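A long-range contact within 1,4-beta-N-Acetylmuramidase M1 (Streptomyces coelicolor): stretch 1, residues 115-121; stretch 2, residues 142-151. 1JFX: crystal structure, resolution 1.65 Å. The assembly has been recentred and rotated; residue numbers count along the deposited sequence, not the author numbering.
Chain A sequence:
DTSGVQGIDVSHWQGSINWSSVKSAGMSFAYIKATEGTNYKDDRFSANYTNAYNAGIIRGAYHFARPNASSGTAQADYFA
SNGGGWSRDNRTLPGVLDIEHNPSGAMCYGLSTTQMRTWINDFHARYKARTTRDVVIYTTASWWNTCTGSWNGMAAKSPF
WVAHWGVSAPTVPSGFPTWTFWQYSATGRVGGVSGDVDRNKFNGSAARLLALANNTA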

# COMPACT_ATOMS: atom_id res chain seq x y z
N GLN A 115 1.49 -9.30 -20.23
CA GLN A 115 2.79 -8.96 -19.65
C GLN A 115 2.61 -8.31 -18.28
O GLN A 115 3.44 -8.49 -17.39
CB GLN A 115 3.56 -7.99 -20.54
CG GLN A 115 4.05 -8.59 -21.85
CD GLN A 115 4.64 -7.54 -22.75
OE1 GLN A 115 4.04 -6.48 -22.97
NE2 GLN A 115 5.84 -7.81 -23.29
N MET A 116 1.53 -7.55 -18.12
CA MET A 116 1.30 -6.88 -16.85
C MET A 116 0.92 -7.91 -15.80
O MET A 116 1.33 -7.79 -14.64
CB MET A 116 0.19 -5.84 -16.98
CG MET A 116 -0.03 -5.01 -15.71
SD MET A 116 1.42 -4.07 -15.21
CE MET A 116 1.32 -2.68 -16.39
N ARG A 117 0.14 -8.91 -16.19
CA ARG A 117 -0.23 -9.96 -15.25
C ARG A 117 1.05 -10.65 -14.77
O ARG A 117 1.23 -10.90 -13.59
CB ARG A 117 -1.14 -10.99 -15.91
CG ARG A 117 -2.51 -10.43 -16.21
CD ARG A 117 -3.40 -11.46 -16.90
NE ARG A 117 -4.71 -10.89 -17.16
CZ ARG A 117 -5.77 -11.62 -17.53
NH1 ARG A 117 -5.66 -12.93 -17.67
NH2 ARG A 117 -6.95 -11.03 -17.71
N THR A 118 1.94 -10.95 -15.72
CA THR A 118 3.21 -11.59 -15.38
C THR A 118 4.03 -10.72 -14.44
O THR A 118 4.60 -11.21 -13.47
CB THR A 118 4.02 -11.88 -16.65
OG1 THR A 118 3.31 -12.83 -17.45
CG2 THR A 118 5.41 -12.46 -16.31
N TRP A 119 4.08 -9.42 -14.74
CA TRP A 119 4.85 -8.48 -13.92
C TRP A 119 4.36 -8.49 -12.46
O TRP A 119 5.17 -8.56 -11.52
CB TRP A 119 4.73 -7.07 -14.51
CG TRP A 119 5.80 -6.10 -14.03
CD1 TRP A 119 6.94 -5.75 -14.70
CD2 TRP A 119 5.84 -5.39 -12.78
NE1 TRP A 119 7.69 -4.87 -13.95
CE2 TRP A 119 7.04 -4.64 -12.76
CE3 TRP A 119 4.99 -5.33 -11.67
CZ2 TRP A 119 7.40 -3.83 -11.68
CZ3 TRP A 119 5.34 -4.52 -10.58
CH2 TRP A 119 6.54 -3.79 -10.60
N ILE A 120 3.05 -8.42 -12.28
CA ILE A 120 2.46 -8.42 -10.95
C ILE A 120 2.69 -9.77 -10.27
O ILE A 120 3.02 -9.83 -9.08
CB ILE A 120 0.94 -8.10 -11.04
CG1 ILE A 120 0.74 -6.66 -11.51
CG2 ILE A 120 0.27 -8.33 -9.68
CD1 ILE A 120 -0.67 -6.35 -12.02
N ASN A 121 2.54 -10.85 -11.02
CA ASN A 121 2.76 -12.17 -10.44
C ASN A 121 4.22 -12.31 -9.99
O ASN A 121 4.51 -12.89 -8.93
CB ASN A 121 2.45 -13.25 -11.47
CG ASN A 121 2.28 -14.61 -10.84
OD1 ASN A 121 1.39 -14.81 -10.01
ND2 ASN A 121 3.14 -15.55 -11.20
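Stretch 2 (142-151) SWWNTCTGSW

Stretch 2 packs a helix and the turn that follows it against one side of the stretch 1 helix, with an apolar patch at the helix-helix contact and an arginine that hydrogen-bonds to backbone carbonyls at its edge and has a tryptophan over one face.

Stretch 1 is helical throughout. Stretch 2 enters as a helix already under way at Ser-142; Gly-149 is the first residue after it to leave helical phi/psi. Gly-149 has positive phi, a conformation that favours glycine, and Ser-150 also has positive phi. Trp-151 takes up an extended conformation, with phi/psi of -74/132. The two helix axes come within 10.0 Å. Their N-to-C directions make an angle of 119°, so the helices cross obliquely and run closer to antiparallel than to parallel. The nearest CA atoms across the contact are those of Arg-117 and Thr-148, 5.9 Å apart.

Met-116 and Ile-120 are one helical turn apart, and both point toward stretch 2. Met-116 CE lies 3.7 Å from Trp-143 CZ2. Met-116 SD is at the edge of the Trp-143 indole, 5.0 Å from the centroid of the six-membered ring. Nearer its backbone, Met-116 CB is 3.5 Å from Cys-147 O. Ile-120 CD1 reaches Trp-144 CZ3 at 3.7 Å and Thr-148 CG2 at 3.9 Å. Ile-120 CG2 is 4.1 Å from Trp-151 CZ3, at the edge of the ring. Trp-143 and Trp-144 leave their backbone sideways, but their rings come nearer to stretch 1.

Arg-117 makes the polar part of the contact. Its chain is extended beyond chi1, which carries the guanidinium to the carbonyls of Thr-148 and Gly-149. Arg-117 NE donates to Thr-148 O at 2.9 Å, and Arg-117 NH2 donates to the same Thr-148 O at 3.0 Å. One carbonyl thus receives two N-H groups. Arg-117 NH2 also makes a weak hydrogen bond to Gly-149 O at 3.1 Å. Water 1 donates to Gly-149 O at 2.7 Å and accepts a weak hydrogen bond from Arg-117 NH2 at 2.8 Å.

Trp-151 lies over one face of this guanidinium, with Arg-117 CZ 3.4 Å from Trp-151 CD1. Arg-117 CD sits 3.5 Å from the centroid of the five-membered ring of Trp-151, almost on the ring normal.

The turn is braced within stretch 2. Trp-151 N donates to Thr-148 OG1 at 3.1 Å, and Trp-144 NE1 donates to Trp-151 O at 3.0 Å. Thr-148 OG1 in turn donates to Trp-144 O at 2.7 Å. These bonds tie Trp-151 back to the helix.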

# COMPACT_ATOMS: atom_id res chain seq x y z
N SER A 142 -10.28 1.29 -12.07
CA SER A 142 -10.05 1.62 -13.48
C SER A 142 -8.74 1.07 -13.98
O SER A 142 -8.67 0.45 -15.05
CB SER A 142 -10.04 3.15 -13.68
OG SER A 142 -11.35 3.66 -13.62
N TRP A 143 -7.68 1.32 -13.23
CA TRP A 143 -6.38 0.85 -13.66
C TRP A 143 -6.34 -0.68 -13.66
O TRP A 143 -5.87 -1.29 -14.61
CB TRP A 143 -5.27 1.39 -12.75
CG TRP A 143 -3.91 1.17 -13.32
CD1 TRP A 143 -3.20 2.03 -14.11
CD2 TRP A 143 -3.13 -0.03 -13.23
NE1 TRP A 143 -2.02 1.44 -14.52
CE2 TRP A 143 -1.96 0.18 -13.99
CE3 TRP A 143 -3.31 -1.26 -12.58
CZ2 TRP A 143 -0.97 -0.81 -14.14
CZ3 TRP A 143 -2.32 -2.24 -12.72
CH2 TRP A 143 -1.17 -2.00 -13.50
N TRP A 144 -6.83 -1.30 -12.59
CA TRP A 144 -6.82 -2.76 -12.55
C TRP A 144 -7.55 -3.37 -13.74
O TRP A 144 -7.01 -4.23 -14.47
CB TRP A 144 -7.46 -3.28 -11.27
CG TRP A 144 -7.30 -4.76 -11.14
CD1 TRP A 144 -8.23 -5.73 -11.44
CD2 TRP A 144 -6.10 -5.45 -10.78
NE1 TRP A 144 -7.67 -6.98 -11.28
CE2 TRP A 144 -6.36 -6.83 -10.87
CE3 TRP A 144 -4.82 -5.02 -10.38
CZ2 TRP A 144 -5.39 -7.80 -10.58
CZ3 TRP A 144 -3.86 -5.99 -10.09
CH2 TRP A 144 -4.15 -7.36 -10.19
N ASN A 145 -8.77 -2.92 -13.97
CA ASN A 145 -9.53 -3.50 -15.06
C ASN A 145 -8.91 -3.22 -16.42
O ASN A 145 -8.78 -4.12 -17.25
CB ASN A 145 -10.98 -3.02 -14.97
CG ASN A 145 -11.73 -3.69 -13.82
OD1 ASN A 145 -11.41 -4.82 -13.43
ND2 ASN A 145 -12.73 -3.00 -13.27
N THR A 146 -8.47 -1.99 -16.64
CA THR A 146 -7.86 -1.65 -17.91
C THR A 146 -6.53 -2.33 -18.18
O THR A 146 -6.36 -2.99 -19.22
CB THR A 146 -7.67 -0.13 -18.02
OG1 THR A 146 -8.96 0.48 -18.11
CG2 THR A 146 -6.82 0.24 -19.23
N CYS A 147 -5.59 -2.19 -17.25
CA CYS A 147 -4.26 -2.74 -17.47
C CYS A 147 -4.06 -4.24 -17.25
O CYS A 147 -3.09 -4.79 -17.75
CB CYS A 147 -3.24 -1.94 -16.68
SG CYS A 147 -3.18 -0.17 -17.11
N THR A 148 -4.94 -4.89 -16.51
CA THR A 148 -4.79 -6.34 -16.33
C THR A 148 -5.89 -7.07 -17.09
O THR A 148 -5.92 -8.30 -17.13
CB THR A 148 -4.86 -6.79 -14.85
OG1 THR A 148 -6.21 -6.79 -14.38
CG2 THR A 148 -4.03 -5.86 -13.99
N GLY A 149 -6.79 -6.32 -17.70
CA GLY A 149 -7.88 -6.96 -18.41
C GLY A 149 -8.81 -7.68 -17.45
O GLY A 149 -9.19 -8.83 -17.69
N SER A 150 -9.18 -6.99 -16.37
CA SER A 150 -10.09 -7.51 -15.35
C SER A 150 -9.64 -8.87 -14.84
O SER A 150 -10.43 -9.81 -14.76
CB SER A 150 -11.51 -7.59 -15.92
OG SER A 150 -11.94 -6.32 -16.39
N TRP A 151 -8.37 -8.96 -14.47
CA TRP A 151 -7.78 -10.22 -14.02
C TRP A 151 -8.19 -10.69 -12.62
O TRP A 151 -8.18 -9.90 -11.67
CB TRP A 151 -6.25 -10.06 -14.10
CG TRP A 151 -5.42 -11.29 -13.86
CD1 TRP A 151 -5.66 -12.56 -14.31
CD2 TRP A 151 -4.15 -11.33 -13.20
NE1 TRP A 151 -4.61 -13.39 -13.97
CE2 TRP A 151 -3.67 -12.66 -13.29
CE3 TRP A 151 -3.36 -10.37 -12.54
CZ2 TRP A 151 -2.44 -13.05 -12.75
CZ3 TRP A 151 -2.14 -10.76 -12.00
CH2 TRP A 151 -1.69 -12.09 -12.11
O HOH W 1 -9.65 -11.48 -17.36